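Local coordinates for extracellular ligand-binding receptor (PDB 5ERE), which probably senses small extracellular molecules, binding 2-oxo-4-methylpentanoic acid in a periplasmic-binding-protein module and cytosine in a tandem PAS-like sensor module, at residues Gln21-Glu26 / Tyr248-Gly253; Val25-Ala30 / Ser242-Arg247; Ala30-Ala35 / Thr265-Leu270; Ile106-Gly111 / Tyr260-Thr265; Gly294-Thr297 / Asp303-Tyr306. One frame throughout, in Å; residues are numbered along the deposited sequence.

Interaction 1. Residues Gln21-Glu26 / Tyr248-Gly253; sequences QQRAVE and YGLEPG
R23 lays its aliphatic chain over one face of the Y248 ring. Its CB comes first, 3.7 Å from Y248 CE2. Its CG sits above the middle of the ring, 3.8 Å from the ring centroid and nearly on the ring normal, a CH-pi contact. CD and NE continue over the inner end of the ring, with R23 NE 3.8 Å from Y248 CD1. Fully stretched, the arginine runs back along the ring toward Y248 CB. The guanidinium plane ends up 11° from the ring plane. Both segments belong to the leucine-binding-protein-like part of the chain. Here, at the surface, helix 15-32 meets the last residue of helix 239-248 and the loop that follows it. F244, one turn back from Y248, also touches R23, and its ring meets that of Y248. An alanine in place of Y248 would probably leave the R23 methylenes without the aromatic face they lie on and let the arginine swing. At the far end, R23 NH1 reaches L250 CD2 at 3.7 Å, the two side chains crossing at about a right angle. Next along the helix, A24 touches F240, and V25 packs on A259 and C263 of helix 254-271.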
# COMPACT_ATOMS: atom_id res chain seq x y z
N GLN A 21 14.51 7.32 -20.96
CA GLN A 21 13.19 7.23 -21.54
C GLN A 21 13.27 7.25 -23.07
O GLN A 21 12.56 6.49 -23.73
CB GLN A 21 12.29 8.34 -21.02
CG GLN A 21 11.99 8.23 -19.56
CD GLN A 21 11.34 9.50 -18.98
OE1 GLN A 21 11.79 10.61 -19.25
NE2 GLN A 21 10.27 9.33 -18.24
N GLN A 22 14.11 8.12 -23.62
CA GLN A 22 14.34 8.21 -25.05
C GLN A 22 14.86 6.91 -25.61
O GLN A 22 14.35 6.43 -26.63
CB GLN A 22 15.32 9.33 -25.36
CG GLN A 22 15.79 9.46 -26.81
CD GLN A 22 17.12 10.19 -26.87
OE1 GLN A 22 17.15 11.40 -27.04
NE2 GLN A 22 18.23 9.46 -26.69
N ARG A 23 15.89 6.37 -24.98
CA ARG A 23 16.40 5.06 -25.32
C ARG A 23 15.35 3.96 -25.32
O ARG A 23 15.27 3.14 -26.28
CB ARG A 23 17.51 4.71 -24.33
CG ARG A 23 18.74 5.50 -24.59
CD ARG A 23 19.80 5.24 -23.51
NE ARG A 23 21.06 5.89 -23.85
CZ ARG A 23 22.11 5.92 -23.04
NH1 ARG A 23 22.06 5.37 -21.85
NH2 ARG A 23 23.22 6.51 -23.44
N ALA A 24 14.52 3.93 -24.28
CA ALA A 24 13.57 2.84 -24.17
C ALA A 24 12.48 2.95 -25.26
O ALA A 24 12.05 1.94 -25.81
CB ALA A 24 12.98 2.81 -22.84
N VAL A 25 12.09 4.18 -25.59
CA VAL A 25 11.09 4.46 -26.60
C VAL A 25 11.57 4.05 -27.97
O VAL A 25 10.80 3.48 -28.75
CB VAL A 25 10.73 5.93 -26.59
CG1 VAL A 25 10.01 6.33 -27.85
CG2 VAL A 25 9.86 6.20 -25.40
N GLU A 26 12.83 4.34 -28.26
CA GLU A 26 13.38 4.04 -29.57
C GLU A 26 13.58 2.55 -29.70
O GLU A 26 13.30 2.01 -30.76
CB GLU A 26 14.67 4.79 -29.83
CG GLU A 26 14.42 6.29 -29.83
CD GLU A 26 15.21 7.03 -30.88
OE1 GLU A 26 14.72 7.10 -32.03
OE2 GLU A 26 16.30 7.55 -30.53
N TYR A 248 22.67 -0.66 -24.85
CA TYR A 248 23.14 0.63 -24.31
C TYR A 248 24.22 0.56 -23.24
O TYR A 248 24.77 1.60 -22.87
CB TYR A 248 21.94 1.40 -23.78
CG TYR A 248 20.99 1.81 -24.88
CD1 TYR A 248 21.41 2.71 -25.86
CD2 TYR A 248 19.70 1.30 -24.96
CE1 TYR A 248 20.55 3.08 -26.93
CE2 TYR A 248 18.83 1.68 -26.00
CZ TYR A 248 19.27 2.56 -26.97
OH TYR A 248 18.43 2.95 -28.00
N GLY A 249 24.48 -0.63 -22.70
CA GLY A 249 25.63 -0.85 -21.85
C GLY A 249 25.30 -0.74 -20.38
O GLY A 249 26.17 -0.90 -19.55
N LEU A 250 24.04 -0.50 -20.06
CA LEU A 250 23.60 -0.38 -18.67
C LEU A 250 22.11 -0.74 -18.62
O LEU A 250 21.39 -0.68 -19.64
CB LEU A 250 23.83 1.03 -18.10
CG LEU A 250 22.80 2.13 -18.48
CD1 LEU A 250 23.17 3.48 -17.83
CD2 LEU A 250 22.73 2.28 -19.97
N GLU A 251 21.70 -1.11 -17.42
CA GLU A 251 20.38 -1.57 -17.13
C GLU A 251 19.45 -0.37 -17.10
O GLU A 251 19.84 0.74 -16.68
CB GLU A 251 20.36 -2.34 -15.79
N PRO A 252 18.22 -0.56 -17.60
CA PRO A 252 17.23 0.52 -17.51
C PRO A 252 16.59 0.55 -16.15
O PRO A 252 16.29 -0.52 -15.62
CB PRO A 252 16.22 0.13 -18.58
CG PRO A 252 16.28 -1.38 -18.61
CD PRO A 252 17.66 -1.79 -18.16
N GLY A 253 16.37 1.73 -15.58
CA GLY A 253 15.60 1.82 -14.36
C GLY A 253 14.11 1.98 -14.62
O GLY A 253 13.63 1.68 -15.71

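Interaction 2. Residues Val25-Ala30 / Ser242-Arg247; sequences VELALA and SAFTDR
L27 pushes both methyls against helix 239-248 and overlaps F244, A243 and R247. CD2 does most of the work. It lies 3.8 Å from F244 CA and 4.0 Å from F244 CB, against the base of that side chain and obliquely to its ring. The same methyl meets A243 CB at 4.2 Å. The other branch turns to the arginine: L27 CD1 touches R247 CD at 3.7 Å, so the methyl rests on the aliphatic part of R247. Stretched out, R247 carries its guanidinium past the leucine. The contact is one between two helices of the periplasmic-binding-protein fold. The axes of 25-30 and 242-247 cross at 113° and come no nearer than 10.9 Å, so a single large side chain fills most of the approach. F244 has its CG anti to the backbone N (chi1 -176°). That torsion carries the ring away from L27, toward P252 and Y248. On helix 15-32, A28 packs on Y260 and C263 of helix 254-271, and L29 on I38 of strand 37-42.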
# COMPACT_ATOMS: atom_id res chain seq x y z
N VAL A 25 12.09 4.18 -25.59
CA VAL A 25 11.09 4.46 -26.60
C VAL A 25 11.57 4.05 -27.97
O VAL A 25 10.80 3.48 -28.75
CB VAL A 25 10.73 5.93 -26.59
CG1 VAL A 25 10.01 6.33 -27.85
CG2 VAL A 25 9.86 6.20 -25.40
N GLU A 26 12.83 4.34 -28.26
CA GLU A 26 13.38 4.04 -29.57
C GLU A 26 13.58 2.55 -29.70
O GLU A 26 13.30 2.01 -30.76
CB GLU A 26 14.67 4.79 -29.83
CG GLU A 26 14.42 6.29 -29.83
CD GLU A 26 15.21 7.03 -30.88
OE1 GLU A 26 14.72 7.10 -32.03
OE2 GLU A 26 16.30 7.55 -30.53
N LEU A 27 14.01 1.89 -28.63
CA LEU A 27 14.17 0.44 -28.67
C LEU A 27 12.82 -0.28 -28.91
O LEU A 27 12.71 -1.23 -29.72
CB LEU A 27 14.82 -0.02 -27.37
CG LEU A 27 15.19 -1.49 -27.27
CD1 LEU A 27 16.29 -1.82 -28.25
CD2 LEU A 27 15.68 -1.74 -25.88
N ALA A 28 11.79 0.20 -28.22
CA ALA A 28 10.44 -0.32 -28.28
C ALA A 28 9.82 -0.18 -29.68
O ALA A 28 9.11 -1.07 -30.16
CB ALA A 28 9.59 0.39 -27.26
N LEU A 29 10.10 0.95 -30.33
CA LEU A 29 9.49 1.24 -31.62
C LEU A 29 10.10 0.42 -32.74
O LEU A 29 9.39 -0.05 -33.62
CB LEU A 29 9.63 2.72 -31.96
CG LEU A 29 8.28 3.42 -32.05
CD1 LEU A 29 7.73 3.49 -30.65
CD2 LEU A 29 8.40 4.80 -32.68
N ALA A 30 11.42 0.27 -32.70
CA ALA A 30 12.13 -0.49 -33.69
C ALA A 30 11.57 -1.92 -33.81
O ALA A 30 11.37 -2.42 -34.91
CB ALA A 30 13.61 -0.52 -33.36
N SER A 242 17.23 -7.03 -20.56
CA SER A 242 18.37 -7.56 -21.29
C SER A 242 18.61 -6.94 -22.65
O SER A 242 19.76 -6.69 -23.01
CB SER A 242 18.22 -9.06 -21.44
OG SER A 242 19.31 -9.59 -22.16
N ALA A 243 17.56 -6.72 -23.44
CA ALA A 243 17.72 -6.01 -24.70
C ALA A 243 18.32 -4.59 -24.52
O ALA A 243 19.17 -4.15 -25.28
CB ALA A 243 16.39 -5.89 -25.43
N PHE A 244 17.82 -3.88 -23.53
CA PHE A 244 18.27 -2.51 -23.26
C PHE A 244 19.73 -2.52 -22.79
O PHE A 244 20.59 -1.81 -23.31
CB PHE A 244 17.33 -1.87 -22.24
CG PHE A 244 17.62 -0.44 -21.96
CD1 PHE A 244 18.70 -0.08 -21.16
CD2 PHE A 244 16.79 0.54 -22.46
CE1 PHE A 244 18.97 1.25 -20.88
CE2 PHE A 244 17.03 1.85 -22.19
CZ PHE A 244 18.13 2.22 -21.38
N THR A 245 20.02 -3.42 -21.87
CA THR A 245 21.36 -3.54 -21.30
C THR A 245 22.38 -3.86 -22.36
O THR A 245 23.47 -3.29 -22.37
CB THR A 245 21.37 -4.60 -20.23
OG1 THR A 245 20.48 -4.22 -19.20
CG2 THR A 245 22.76 -4.82 -19.65
N ASP A 246 22.03 -4.79 -23.26
CA ASP A 246 22.96 -5.21 -24.29
C ASP A 246 23.23 -4.09 -25.27
O ASP A 246 24.35 -3.91 -25.74
CB ASP A 246 22.42 -6.43 -25.06
CG ASP A 246 22.37 -7.70 -24.20
OD1 ASP A 246 23.09 -7.77 -23.18
OD2 ASP A 246 21.61 -8.62 -24.54
N ARG A 247 22.19 -3.36 -25.64
CA ARG A 247 22.35 -2.31 -26.63
C ARG A 247 23.08 -1.07 -26.03
O ARG A 247 23.97 -0.50 -26.65
CB ARG A 247 20.99 -1.88 -27.16
CG ARG A 247 21.08 -0.85 -28.25
CD ARG A 247 19.73 -0.49 -28.77
NE ARG A 247 19.89 0.12 -30.08
CZ ARG A 247 20.23 -0.56 -31.16
NH1 ARG A 247 20.42 -1.88 -31.07
NH2 ARG A 247 20.37 0.07 -32.33

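Interaction 3. Residues Ala30-Ala35 / Thr265-Leu270; sequences AESGSA and TLSRAL
S267 turns its hydroxyl to the backbone-N side (chi1 -82°), back along its own helix, where it is hydrogen-bonded to C263 O. The oxygen facing the other segment is therefore already engaged. S32 CB comes within 4.1 Å of S267 OG, and A35 CB is equally near that oxygen. The closer approach is to the backbone: A35 CB lies 3.5 Å from S267 O. The same methyl meets S267 CB at 4.1 Å. A35 thus packs on both the side chain and the carbonyl of one residue, and the CA atoms of A35 and S267 are 5.3 Å apart. Small residues on both sides allow this close passage. The turn at the end of helix 15-32 sets the approach. G33 is the first residue to leave helical geometry and has positive phi (94°), a conformation in which a CB would press on the carbonyl before it. S34 points away from helix 254-271, and its OG is hydrogen-bonded to L29 O. The chain then swings A35 in toward S267. F36, the next residue, packs on S267 and L270. Helix 254-271 lies between this turn and helix 277-284, which A269 touches through L280 and W283. L266 and L270 reach V4 of strand 3-8, and strand 37-42 follows directly after the turn.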
# COMPACT_ATOMS: atom_id res chain seq x y z
N ALA A 30 11.42 0.27 -32.70
CA ALA A 30 12.13 -0.49 -33.69
C ALA A 30 11.57 -1.92 -33.81
O ALA A 30 11.37 -2.42 -34.91
CB ALA A 30 13.61 -0.52 -33.36
N GLU A 31 11.27 -2.55 -32.67
CA GLU A 31 10.83 -3.95 -32.63
C GLU A 31 9.34 -4.13 -32.96
O GLU A 31 8.97 -5.11 -33.60
CB GLU A 31 11.13 -4.57 -31.26
CG GLU A 31 10.30 -4.04 -30.09
CD GLU A 31 10.12 -5.04 -28.95
OE1 GLU A 31 11.12 -5.42 -28.30
OE2 GLU A 31 8.96 -5.45 -28.71
N SER A 32 8.51 -3.19 -32.52
CA SER A 32 7.06 -3.29 -32.69
C SER A 32 6.63 -3.14 -34.15
O SER A 32 5.49 -3.44 -34.50
CB SER A 32 6.34 -2.22 -31.85
OG SER A 32 5.93 -2.75 -30.61
N GLY A 33 7.56 -2.68 -34.99
CA GLY A 33 7.28 -2.46 -36.40
C GLY A 33 6.87 -1.02 -36.66
O GLY A 33 6.49 -0.68 -37.78
N SER A 34 6.94 -0.19 -35.62
CA SER A 34 6.70 1.24 -35.75
C SER A 34 5.26 1.57 -36.16
O SER A 34 5.04 2.13 -37.24
CB SER A 34 7.67 1.84 -36.77
OG SER A 34 8.98 1.32 -36.59
N ALA A 35 4.28 1.21 -35.32
CA ALA A 35 2.89 1.60 -35.57
C ALA A 35 2.70 3.14 -35.56
O ALA A 35 1.68 3.64 -36.02
CB ALA A 35 1.95 0.96 -34.54
N THR A 265 1.96 -0.68 -25.56
CA THR A 265 0.51 -0.69 -25.48
C THR A 265 -0.08 0.37 -26.41
O THR A 265 -1.11 0.12 -27.02
CB THR A 265 0.05 -0.51 -24.04
OG1 THR A 265 0.54 0.74 -23.52
CG2 THR A 265 0.57 -1.69 -23.21
N LEU A 266 0.56 1.53 -26.53
CA LEU A 266 0.08 2.56 -27.43
C LEU A 266 0.18 2.14 -28.89
O LEU A 266 -0.67 2.49 -29.70
CB LEU A 266 0.85 3.87 -27.22
CG LEU A 266 0.30 5.12 -27.92
CD1 LEU A 266 -1.11 5.43 -27.45
CD2 LEU A 266 1.21 6.33 -27.60
N SER A 267 1.26 1.44 -29.23
CA SER A 267 1.42 0.85 -30.55
C SER A 267 0.24 -0.04 -30.89
O SER A 267 -0.30 0.03 -31.99
CB SER A 267 2.68 -0.00 -30.64
OG SER A 267 3.81 0.79 -30.87
N ARG A 268 -0.15 -0.89 -29.93
CA ARG A 268 -1.24 -1.84 -30.16
C ARG A 268 -2.52 -1.03 -30.32
O ARG A 268 -3.30 -1.32 -31.22
CB ARG A 268 -1.35 -2.87 -29.01
CG ARG A 268 -0.27 -4.00 -28.98
CD ARG A 268 0.12 -4.49 -27.53
NE ARG A 268 -1.06 -4.80 -26.70
CZ ARG A 268 -1.06 -4.93 -25.37
NH1 ARG A 268 0.05 -4.81 -24.66
NH2 ARG A 268 -2.22 -5.21 -24.76
N ALA A 269 -2.73 0.00 -29.49
CA ALA A 269 -3.93 0.86 -29.63
C ALA A 269 -4.01 1.53 -31.00
O ALA A 269 -5.07 1.60 -31.58
CB ALA A 269 -3.98 1.95 -28.51
N LEU A 270 -2.90 2.03 -31.52
CA LEU A 270 -2.98 2.79 -32.77
C LEU A 270 -3.17 1.83 -33.97
O LEU A 270 -3.84 2.20 -34.94
CB LEU A 270 -1.76 3.70 -32.92
CG LEU A 270 -1.68 4.83 -31.86
CD1 LEU A 270 -0.38 5.64 -31.92
CD2 LEU A 270 -2.84 5.77 -32.05

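Interaction 4. Residues Ile106-Gly111 / Tyr260-Thr265; sequences IRLTVG and YDLCTT. With EDO (1,2-ethanediol), chain G.
The apolar contact is carried by L108, which sends CD2 against helix 254-271. This methyl lies 3.7 Å from L262 N and 3.8 Å from L262 CB, so it rests on the backbone as well as the side chain. The two leucines cross at about a right angle, and both touch V90 of strand 88-92. Polar bonds hold the surroundings. T265 OG1 donates to D261 O at 2.9 Å, tilted 18° from the carbonyl plane, and T265 N shares that oxygen. The D261 carboxylate takes the backbone N-H groups of A292 and L293. On the charged side, the R107 chain turns at its CG-CD bond (chi3 65°), so NE can reach D303 in a salt bridge. R107 NH1 bonds to S94 O and, at 2.8 Å, to O2 of a 1,2-ethanediol, probably from the crystallisation liquor; NH2 adds a weak bond to the same oxygen. A methionine at R107 would probably leave D303 with R99 but without this second cation, and take the R107 N-H from S94 O. Strand 106-107 is the last of a parallel five-stranded sheet, and R107 is also backbone-bonded to G302 and A304. Helix 254-271 packs on the sheet as in a periplasmic-binding-protein lobe.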
# COMPACT_ATOMS: atom_id res chain seq x y z
N ILE A 106 -4.02 9.67 -19.50
CA ILE A 106 -3.77 8.39 -18.92
C ILE A 106 -2.43 8.51 -18.21
O ILE A 106 -1.53 9.14 -18.72
CB ILE A 106 -3.71 7.29 -20.00
CG1 ILE A 106 -5.12 7.02 -20.55
CG2 ILE A 106 -3.05 6.00 -19.47
CD1 ILE A 106 -6.05 6.28 -19.60
N ARG A 107 -2.32 7.90 -17.04
CA ARG A 107 -1.08 7.96 -16.28
C ARG A 107 -0.52 6.58 -15.93
O ARG A 107 -1.19 5.76 -15.31
CB ARG A 107 -1.29 8.74 -15.00
CG ARG A 107 -0.08 8.60 -14.09
CD ARG A 107 -0.10 9.58 -12.96
NE ARG A 107 -1.20 9.39 -12.03
CZ ARG A 107 -1.19 9.82 -10.77
NH1 ARG A 107 -0.10 10.44 -10.29
NH2 ARG A 107 -2.25 9.61 -9.99
N LEU A 108 0.73 6.34 -16.31
CA LEU A 108 1.38 5.07 -16.04
C LEU A 108 2.11 5.03 -14.69
O LEU A 108 2.51 3.97 -14.26
CB LEU A 108 2.38 4.75 -17.15
CG LEU A 108 1.83 3.93 -18.31
CD1 LEU A 108 1.06 4.82 -19.18
CD2 LEU A 108 2.98 3.28 -19.12
N THR A 109 2.23 6.17 -14.03
CA THR A 109 2.99 6.26 -12.76
C THR A 109 2.04 6.15 -11.57
O THR A 109 1.05 6.88 -11.50
CB THR A 109 3.77 7.58 -12.67
OG1 THR A 109 4.46 7.82 -13.91
CG2 THR A 109 4.74 7.64 -11.48
N VAL A 110 2.34 5.26 -10.64
CA VAL A 110 1.61 5.18 -9.39
C VAL A 110 1.77 6.49 -8.62
O VAL A 110 2.87 7.05 -8.53
CB VAL A 110 2.07 3.98 -8.54
CG1 VAL A 110 1.53 4.07 -7.11
CG2 VAL A 110 1.59 2.66 -9.16
N GLY A 111 0.66 6.95 -8.06
CA GLY A 111 0.63 8.23 -7.38
C GLY A 111 1.34 8.36 -6.03
O GLY A 111 1.58 7.39 -5.33
N TYR A 260 8.90 1.86 -21.99
CA TYR A 260 8.77 0.71 -22.86
C TYR A 260 7.32 0.18 -22.86
O TYR A 260 6.78 -0.14 -23.92
CB TYR A 260 9.75 -0.42 -22.45
CG TYR A 260 9.59 -1.67 -23.27
CD1 TYR A 260 10.26 -1.80 -24.48
CD2 TYR A 260 8.77 -2.72 -22.85
CE1 TYR A 260 10.12 -2.96 -25.27
CE2 TYR A 260 8.62 -3.88 -23.64
CZ TYR A 260 9.30 -3.99 -24.83
OH TYR A 260 9.17 -5.13 -25.60
N ASP A 261 6.69 0.05 -21.69
CA ASP A 261 5.30 -0.43 -21.67
C ASP A 261 4.32 0.57 -22.29
O ASP A 261 3.30 0.17 -22.90
CB ASP A 261 4.82 -0.76 -20.26
CG ASP A 261 5.33 -2.10 -19.76
OD1 ASP A 261 6.09 -2.76 -20.50
OD2 ASP A 261 4.97 -2.47 -18.62
N LEU A 262 4.60 1.85 -22.16
CA LEU A 262 3.80 2.83 -22.86
C LEU A 262 3.86 2.62 -24.37
O LEU A 262 2.82 2.66 -25.03
CB LEU A 262 4.26 4.24 -22.56
CG LEU A 262 3.68 5.26 -23.57
CD1 LEU A 262 2.19 5.27 -23.43
CD2 LEU A 262 4.23 6.59 -23.26
N CYS A 263 5.06 2.45 -24.93
CA CYS A 263 5.16 2.26 -26.39
C CYS A 263 4.50 1.00 -26.84
O CYS A 263 3.85 0.99 -27.89
CB CYS A 263 6.59 2.27 -26.90
SG CYS A 263 7.39 3.81 -26.55
N THR A 264 4.66 -0.07 -26.08
CA THR A 264 4.09 -1.37 -26.45
C THR A 264 2.57 -1.27 -26.58
O THR A 264 1.97 -1.71 -27.56
CB THR A 264 4.48 -2.44 -25.40
OG1 THR A 264 5.88 -2.71 -25.54
CG2 THR A 264 3.69 -3.72 -25.56
N THR A 265 1.96 -0.68 -25.56
CA THR A 265 0.51 -0.69 -25.48
C THR A 265 -0.08 0.37 -26.41
O THR A 265 -1.11 0.12 -27.02
CB THR A 265 0.05 -0.51 -24.04
OG1 THR A 265 0.54 0.74 -23.52
CG2 THR A 265 0.57 -1.69 -23.21
C1 EDO G . -1.92 11.34 -6.21
O1 EDO G . -1.16 11.14 -5.01
C2 EDO G . -1.26 12.48 -6.96
O2 EDO G . -1.16 12.16 -8.35

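Interaction 5. Residues Gly294-Thr297 / Asp303-Tyr306; sequences GKVT and DASY
The Y306 ring lies beside V296, and one valine methyl, CG2, reaches it obliquely. V296 CG2 is 3.7 Å from Y306 CD1, and the two side chains run side by side, pointing the same way. V110 and L293 also touch the tyrosine, and its hydroxyl is hydrogen-bonded to L108 O. The segments form part of a beta hairpin, strands 296-298 and 304-314, in the mixed sheet of the periplasmic-binding-protein module. T297 and S305 are an antiparallel hydrogen-bonded pair. T297 N gives a nearly straight bond to S305 O (3.1 Å, 172°), which it meets in the carbonyl plane. The return bond, S305 N to T297 O, is shorter at 2.8 Å but more bent, at 133°. A304 CA adds a CA-H...O contact to the same T297 oxygen. V296 spreads its methyls over two neighbours. Its CG1 is anti to the backbone N (chi1 175°) and meets A304 CB at 3.6 Å, while CG2 serves the tyrosine. V296 and A304 are buried here, whereas T297 and S305 share the other face of the sheet. At the end of the hairpin, D303 forms a salt bridge with R99. G294 has positive phi, where a CB would jam against the preceding carbonyl O, and the chain turns a corner at K295. Beyond the corner the K295 carbonyl no longer pairs with the opposite strand: Y306 CB comes up to K295 O at 3.5 Å. A water donates to K295 O at 2.6 Å and to S305 O at 3.1 Å, linking the two carbonyls.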
# COMPACT_ATOMS: atom_id res chain seq x y z
N GLY A 294 5.35 -5.41 -15.12
CA GLY A 294 4.57 -6.43 -14.45
C GLY A 294 3.11 -6.27 -14.83
O GLY A 294 2.80 -5.75 -15.89
N LYS A 295 2.23 -6.74 -13.96
CA LYS A 295 0.79 -6.61 -14.15
C LYS A 295 0.35 -5.21 -13.74
O LYS A 295 0.50 -4.83 -12.57
CB LYS A 295 0.05 -7.67 -13.35
CG LYS A 295 -1.45 -7.64 -13.55
CD LYS A 295 -2.14 -8.75 -12.78
CE LYS A 295 -3.62 -8.54 -12.76
NZ LYS A 295 -4.19 -9.26 -11.61
N VAL A 296 -0.14 -4.45 -14.72
CA VAL A 296 -0.58 -3.08 -14.55
C VAL A 296 -2.08 -3.00 -14.76
O VAL A 296 -2.57 -3.48 -15.78
CB VAL A 296 0.12 -2.10 -15.56
CG1 VAL A 296 -0.50 -0.65 -15.41
CG2 VAL A 296 1.66 -2.11 -15.37
N THR A 297 -2.80 -2.40 -13.82
CA THR A 297 -4.27 -2.28 -13.90
C THR A 297 -4.64 -0.82 -13.92
O THR A 297 -4.19 -0.06 -13.06
CB THR A 297 -4.94 -2.95 -12.71
OG1 THR A 297 -4.59 -4.34 -12.70
CG2 THR A 297 -6.45 -2.81 -12.78
N ASP A 303 -5.75 5.91 -14.11
CA ASP A 303 -4.53 5.85 -13.29
C ASP A 303 -4.09 4.41 -13.19
O ASP A 303 -4.89 3.58 -12.76
CB ASP A 303 -4.78 6.36 -11.87
CG ASP A 303 -4.58 7.86 -11.71
OD1 ASP A 303 -3.98 8.51 -12.58
OD2 ASP A 303 -5.04 8.37 -10.67
N ALA A 304 -2.84 4.13 -13.53
CA ALA A 304 -2.26 2.80 -13.35
C ALA A 304 -2.10 2.45 -11.87
O ALA A 304 -1.90 3.32 -11.02
CB ALA A 304 -0.91 2.70 -14.05
N SER A 305 -2.13 1.15 -11.58
CA SER A 305 -1.79 0.66 -10.25
C SER A 305 -0.99 -0.64 -10.41
O SER A 305 -1.32 -1.49 -11.24
CB SER A 305 -3.07 0.44 -9.43
OG SER A 305 -2.86 -0.40 -8.34
N TYR A 306 0.06 -0.78 -9.61
CA TYR A 306 0.84 -2.01 -9.56
C TYR A 306 1.62 -2.02 -8.23
O TYR A 306 1.86 -0.96 -7.64
CB TYR A 306 1.78 -2.13 -10.74
CG TYR A 306 2.45 -0.87 -11.22
CD1 TYR A 306 1.88 -0.09 -12.22
CD2 TYR A 306 3.69 -0.48 -10.73
CE1 TYR A 306 2.49 1.03 -12.70
CE2 TYR A 306 4.32 0.67 -11.20
CZ TYR A 306 3.70 1.43 -12.18
OH TYR A 306 4.27 2.55 -12.73
O HOH W 1 -1.57 -4.56 -10.97

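Overall arrangement
All five interactions lie in the periplasmic-binding-protein module. Interactions 1, 2 and 3 all use helix 15-32, which meets a surface loop, helix 239-248 and helix 254-271 in turn. Interaction 1 is the most superficial, an arginine chain on a ring. Interactions 2 and 3 are partly buried and apolar or small-residue contacts. Interaction 4 is buried, and its helix 254-271 also serves interaction 3, where E31 OE2 and Y260 OH connect the two. Interaction 5 alone is a strand pairing; it is partly buried, with V296, A304 and Y306 inside. It touches interaction 4, where R107 O probably accepts a hydrogen bond from A304 N. Interactions 1 and 2 share V25 and E26, their centres about 6 Å apart.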